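Glycoside Hydrolase (PDB 5T3B) is a family 50 glycoside hydrolase of a gut Bacteroides, and so probably cleaves glycosidic bonds in polysaccharide or oligosaccharide substrates. Local coordinates at residues A[412-415]-A[416-419]; A[464-467]-A[468-472]. One frame throughout, in Å; residues are numbered along the deposited sequence.

Contact 1. Residues A[412-415]-A[416-419]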
loop_
_atom_site.group_PDB
_atom_site.type_symbol
_atom_site.label_atom_id
_atom_site.label_comp_id
_atom_site.label_asym_id
_atom_site.label_seq_id
_atom_site.Cartn_x
_atom_site.Cartn_y
_atom_site.Cartn_z
ATOM N N GLN A 412 -20.047 11.060 3.933
ATOM C CA GLN A 412 -19.664 9.667 3.703
ATOM C C GLN A 412 -19.972 9.210 2.279
ATOM O O GLN A 412 -19.194 8.455 1.714
ATOM C CB GLN A 412 -20.336 8.736 4.724
ATOM C CG GLN A 412 -19.981 9.061 6.167
ATOM C CD GLN A 412 -18.494 9.075 6.420
ATOM O OE1 GLN A 412 -17.889 10.062 6.964
ATOM N NE2 GLN A 412 -17.902 8.029 6.053
ATOM N N GLN A 413 -21.079 9.672 1.725
ATOM C CA GLN A 413 -21.379 9.327 0.336
ATOM C C GLN A 413 -20.227 9.790 -0.571
ATOM O O GLN A 413 -19.831 9.047 -1.454
ATOM C CB GLN A 413 -22.702 9.923 -0.138
ATOM C CG GLN A 413 -22.962 9.711 -1.595
ATOM C CD GLN A 413 -24.317 10.212 -2.012
ATOM O OE1 GLN A 413 -24.657 11.373 -1.797
ATOM N NE2 GLN A 413 -25.062 9.340 -2.618
ATOM N N ASN A 414 -19.708 10.980 -0.349
ATOM C CA ASN A 414 -18.631 11.482 -1.187
ATOM C C ASN A 414 -17.325 10.744 -0.902
ATOM O O ASN A 414 -16.486 10.655 -1.827
ATOM C CB ASN A 414 -18.528 13.001 -1.096
ATOM C CG ASN A 414 -19.609 13.681 -1.943
ATOM O OD1 ASN A 414 -19.432 13.849 -3.146
ATOM N ND2 ASN A 414 -20.678 14.026 -1.351
ATOM N N ARG A 415 -17.104 10.241 0.315
ATOM C CA ARG A 415 -15.996 9.353 0.532
ATOM C C ARG A 415 -16.145 8.132 -0.366
ATOM O O ARG A 415 -15.143 7.586 -0.887
ATOM C CB ARG A 415 -15.837 8.933 2.002
ATOM C CG ARG A 415 -15.563 10.040 2.991
ATOM C CD ARG A 415 -15.534 9.493 4.397
ATOM N NE ARG A 415 -14.280 8.827 4.684
ATOM C CZ ARG A 415 -14.129 7.906 5.648
ATOM N NH1 ARG A 415 -15.137 7.357 6.319
ATOM N NH2 ARG A 415 -12.906 7.503 5.920
ATOM N N GLY A 416 -17.354 7.650 -0.471
ATOM C CA GLY A 416 -17.645 6.510 -1.355
ATOM C C GLY A 416 -17.360 6.831 -2.804
ATOM O O GLY A 416 -16.759 6.023 -3.535
ATOM N N PHE A 417 -17.811 8.013 -3.260
ATOM C CA PHE A 417 -17.504 8.446 -4.612
ATOM C C PHE A 417 -16.000 8.555 -4.856
ATOM O O PHE A 417 -15.486 8.123 -5.918
ATOM C CB PHE A 417 -18.159 9.770 -4.944
ATOM C CG PHE A 417 -19.693 9.799 -4.937
ATOM C CD1 PHE A 417 -20.477 8.682 -5.079
ATOM C CD2 PHE A 417 -20.330 11.018 -4.805
ATOM C CE1 PHE A 417 -21.861 8.739 -5.112
ATOM C CE2 PHE A 417 -21.720 11.111 -4.857
ATOM C CZ PHE A 417 -22.482 9.972 -4.990
ATOM N N ALA A 418 -15.265 9.113 -3.885
ATOM C CA ALA A 418 -13.815 9.218 -4.012
ATOM C C ALA A 418 -13.172 7.829 -4.060
ATOM O O ALA A 418 -12.195 7.635 -4.775
ATOM C CB ALA A 418 -13.254 10.007 -2.881
ATOM N N TYR A 419 -13.665 6.891 -3.259
ATOM C CA TYR A 419 -13.140 5.536 -3.292
ATOM C C TYR A 419 -13.342 4.952 -4.685
ATOM O O TYR A 419 -12.406 4.358 -5.248
ATOM C CB TYR A 419 -13.844 4.647 -2.242
ATOM C CG TYR A 419 -13.346 3.247 -2.188
ATOM C CD1 TYR A 419 -13.912 2.245 -2.975
ATOM C CD2 TYR A 419 -12.372 2.870 -1.308
ATOM C CE1 TYR A 419 -13.507 0.938 -2.927
ATOM C CE2 TYR A 419 -11.948 1.546 -1.258
ATOM C CZ TYR A 419 -12.530 0.571 -2.043
ATOM O OH TYR A 419 -12.054 -0.715 -1.904
#
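Q413 lays its side chain over one face of the F417 ring, one turn further along helix 412-427. The methylene CG comes down at the outer end of the ring, 3.4 Å from CZ. It stands 3.9 Å from the ring centroid and 27° off its normal, a CH-pi contact. With CG anti to the backbone N (chi1 174°) and an extended chain beyond it, the side chain crosses the CZ end and carries its amide out past the rim, tilted 23° from the aromatic plane; NE2 is hydrogen-bonded to Y464 OH. The inner part of the ring borders the backbone instead: Q413 O is 3.6 Å from F417 CG, and the same oxygen accepts the amide hydrogen of F417, with N to O 2.9 Å. N414 approaches differently. Its OD1 meets the ring edge near the plane, 3.4 Å from F417 CD2, and its amide stands almost perpendicular to the ring; ND2 is held by D411. This is i to i+4 (Q413/F417) and i to i+3 (N414/F417) side-chain packing on the first turns of a helix, where the backbone bonds are regular. The bent R415 side chain joins a separate polar cluster: NE binds the carbonyl of T392, NH1 that of G449, and the guanidinium makes a cation-pi contact with Y458. The helix lies between strands and another helix: F417 packs on I43 and V45 of strand 39-48 and meets Y464 of helix 459-469 edge-to-face, while N414 and R415 touch V409 of strand 407-409.

Contact 2. Residues A[464-467]-A[468-472]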
loop_
_atom_site.group_PDB
_atom_site.type_symbol
_atom_site.label_atom_id
_atom_site.label_comp_id
_atom_site.label_asym_id
_atom_site.label_seq_id
_atom_site.Cartn_x
_atom_site.Cartn_y
_atom_site.Cartn_z
ATOM N N TYR A 464 -20.587 1.965 -1.316
ATOM C CA TYR A 464 -19.846 2.275 -2.550
ATOM C C TYR A 464 -18.566 1.423 -2.688
ATOM O O TYR A 464 -18.170 1.076 -3.817
ATOM C CB TYR A 464 -19.513 3.772 -2.644
ATOM C CG TYR A 464 -20.787 4.586 -2.831
ATOM C CD1 TYR A 464 -21.489 4.565 -4.010
ATOM C CD2 TYR A 464 -21.365 5.272 -1.788
ATOM C CE1 TYR A 464 -22.662 5.231 -4.161
ATOM C CE2 TYR A 464 -22.560 5.897 -1.894
ATOM C CZ TYR A 464 -23.204 5.900 -3.102
ATOM O OH TYR A 464 -24.404 6.602 -3.253
ATOM N N MET A 465 -17.917 1.140 -1.547
ATOM C CA MET A 465 -16.767 0.239 -1.580
ATOM C C MET A 465 -17.141 -1.124 -2.112
ATOM O O MET A 465 -16.439 -1.697 -2.941
ATOM C CB MET A 465 -16.144 0.055 -0.194
ATOM C CG MET A 465 -15.501 1.297 0.350
ATOM S SD MET A 465 -15.032 0.950 2.091
ATOM C CE MET A 465 -13.573 1.922 2.293
ATOM N N SER A 466 -18.286 -1.646 -1.634
ATOM C CA SER A 466 -18.759 -2.997 -2.004
ATOM C C SER A 466 -18.971 -3.049 -3.506
ATOM O O SER A 466 -18.625 -4.041 -4.171
ATOM C CB SER A 466 -20.088 -3.310 -1.292
ATOM O OG SER A 466 -19.948 -3.394 0.108
ATOM N N ASP A 467 -19.616 -2.007 -4.079
ATOM C CA ASP A 467 -19.955 -2.039 -5.478
ATOM C C ASP A 467 -18.692 -2.197 -6.355
ATOM O O ASP A 467 -18.687 -2.933 -7.341
ATOM C CB ASP A 467 -20.745 -0.790 -5.881
ATOM C CG ASP A 467 -22.145 -0.785 -5.289
ATOM O OD1 ASP A 467 -22.729 -1.877 -4.999
ATOM O OD2 ASP A 467 -22.644 0.358 -5.190
ATOM N N ILE A 468 -17.603 -1.514 -5.958
ATOM C CA ILE A 468 -16.317 -1.740 -6.629
ATOM C C ILE A 468 -15.727 -3.122 -6.318
ATOM O O ILE A 468 -15.368 -3.899 -7.202
ATOM C CB ILE A 468 -15.292 -0.636 -6.284
ATOM C CG1 ILE A 468 -15.742 0.715 -6.806
ATOM C CG2 ILE A 468 -13.860 -1.030 -6.683
ATOM C CD1 ILE A 468 -15.484 0.879 -8.282
ATOM N N ASN A 469 -15.602 -3.383 -5.031
ATOM C CA ASN A 469 -14.812 -4.524 -4.582
ATOM C C ASN A 469 -15.389 -5.834 -5.066
ATOM O O ASN A 469 -14.662 -6.766 -5.407
ATOM C CB ASN A 469 -14.719 -4.561 -3.071
ATOM C CG ASN A 469 -13.886 -3.443 -2.523
ATOM O OD1 ASN A 469 -13.196 -2.713 -3.201
ATOM N ND2 ASN A 469 -13.935 -3.347 -1.187
ATOM N N TRP A 470 -16.726 -5.905 -5.114
ATOM C CA TRP A 470 -17.367 -7.132 -5.616
ATOM C C TRP A 470 -17.114 -7.362 -7.111
ATOM O O TRP A 470 -17.251 -8.466 -7.603
ATOM C CB TRP A 470 -18.873 -7.024 -5.478
ATOM C CG TRP A 470 -19.426 -6.998 -4.098
ATOM C CD1 TRP A 470 -18.828 -7.375 -2.926
ATOM C CD2 TRP A 470 -20.754 -6.579 -3.745
ATOM N NE1 TRP A 470 -19.708 -7.246 -1.893
ATOM C CE2 TRP A 470 -20.895 -6.742 -2.355
ATOM C CE3 TRP A 470 -21.830 -6.051 -4.488
ATOM C CZ2 TRP A 470 -22.094 -6.389 -1.683
ATOM C CZ3 TRP A 470 -22.980 -5.688 -3.822
ATOM C CH2 TRP A 470 -23.109 -5.846 -2.462
ATOM N N ASN A 471 -16.825 -6.283 -7.820
ATOM C CA ASN A 471 -16.802 -6.240 -9.282
ATOM C C ASN A 471 -15.400 -6.090 -9.893
ATOM O O ASN A 471 -15.288 -5.961 -11.112
ATOM C CB ASN A 471 -17.758 -5.138 -9.798
ATOM C CG ASN A 471 -19.170 -5.534 -9.578
ATOM O OD1 ASN A 471 -19.878 -5.090 -8.626
ATOM N ND2 ASN A 471 -19.575 -6.485 -10.328
ATOM N N VAL A 472 -14.341 -6.112 -9.072
ATOM C CA VAL A 472 -13.038 -5.858 -9.622
ATOM C C VAL A 472 -12.676 -6.768 -10.799
ATOM O O VAL A 472 -12.026 -6.335 -11.761
ATOM C CB VAL A 472 -11.897 -5.838 -8.582
ATOM C CG1 VAL A 472 -12.051 -4.673 -7.635
ATOM C CG2 VAL A 472 -11.811 -7.171 -7.819
#
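The C-terminal end of helix 459-469 is the setting here, where W470 folds back against the preceding turn. S466 CB sits over the six-membered ring of the indole, 3.9 Å from its centroid and 22° off the normal, in a CH-pi contact. The same face also receives the S466 carbonyl oxygen, displaced toward the five-membered ring and 3.1 Å from W470 CG. That oxygen accepts the backbone amide of W470 as well, with N to O 2.8 Å, while the indole lies against the carbonyl. The tryptophan's CG lies anti to its own carbonyl carbon (chi1 -67°), which directs the ring back along the helix toward S466. S466 OG bonds to the carbonyl of T462. D467 adds a looser approach, its OD1 4.0 Å from W470 CZ3 with the carboxylate steeply inclined to the ring; OD1 is bound by Q71 NE2, and OD2 forms a salt bridge with K463. One residue back, N469 N donates to M465 O at 2.8 Å, whereas the bond from I468 N to Y464 O is weak at 3.4 Å. The N469 amide is held at both ends, ND2 by the carbonyl of I159 and OD1 by Y419. Around this helix end, W470 stacks on Y79 of helix 76-82 and its NE1 donates to the carbonyl of E158; I468 rests on Q420 and T423 of helix 412-427, while M465 and I468 reach F437 and W435 of strand 432-437.

In the fold
Contact 1 comes first along the chain, at the start of helix 412-427, and contact 2 follows at the end of helix 459-469, with strand 432-437 between them in sequence. Their centres are 12 Å apart, on the same side of the chain's centre, and the two helices pack directly together. Two probable hydrogen bonds join them: Y419 OH to N469 OD1 at 2.6 Å and Q413 NE2 to Y464 OH at 2.9 Å. G416, with no side chain, has its CA 3.6 Å from Y464 CB, consistent with close packing of the two helices. Polar and nonpolar contacts thus tie the two helices beside strand 432-437, which both of them touch.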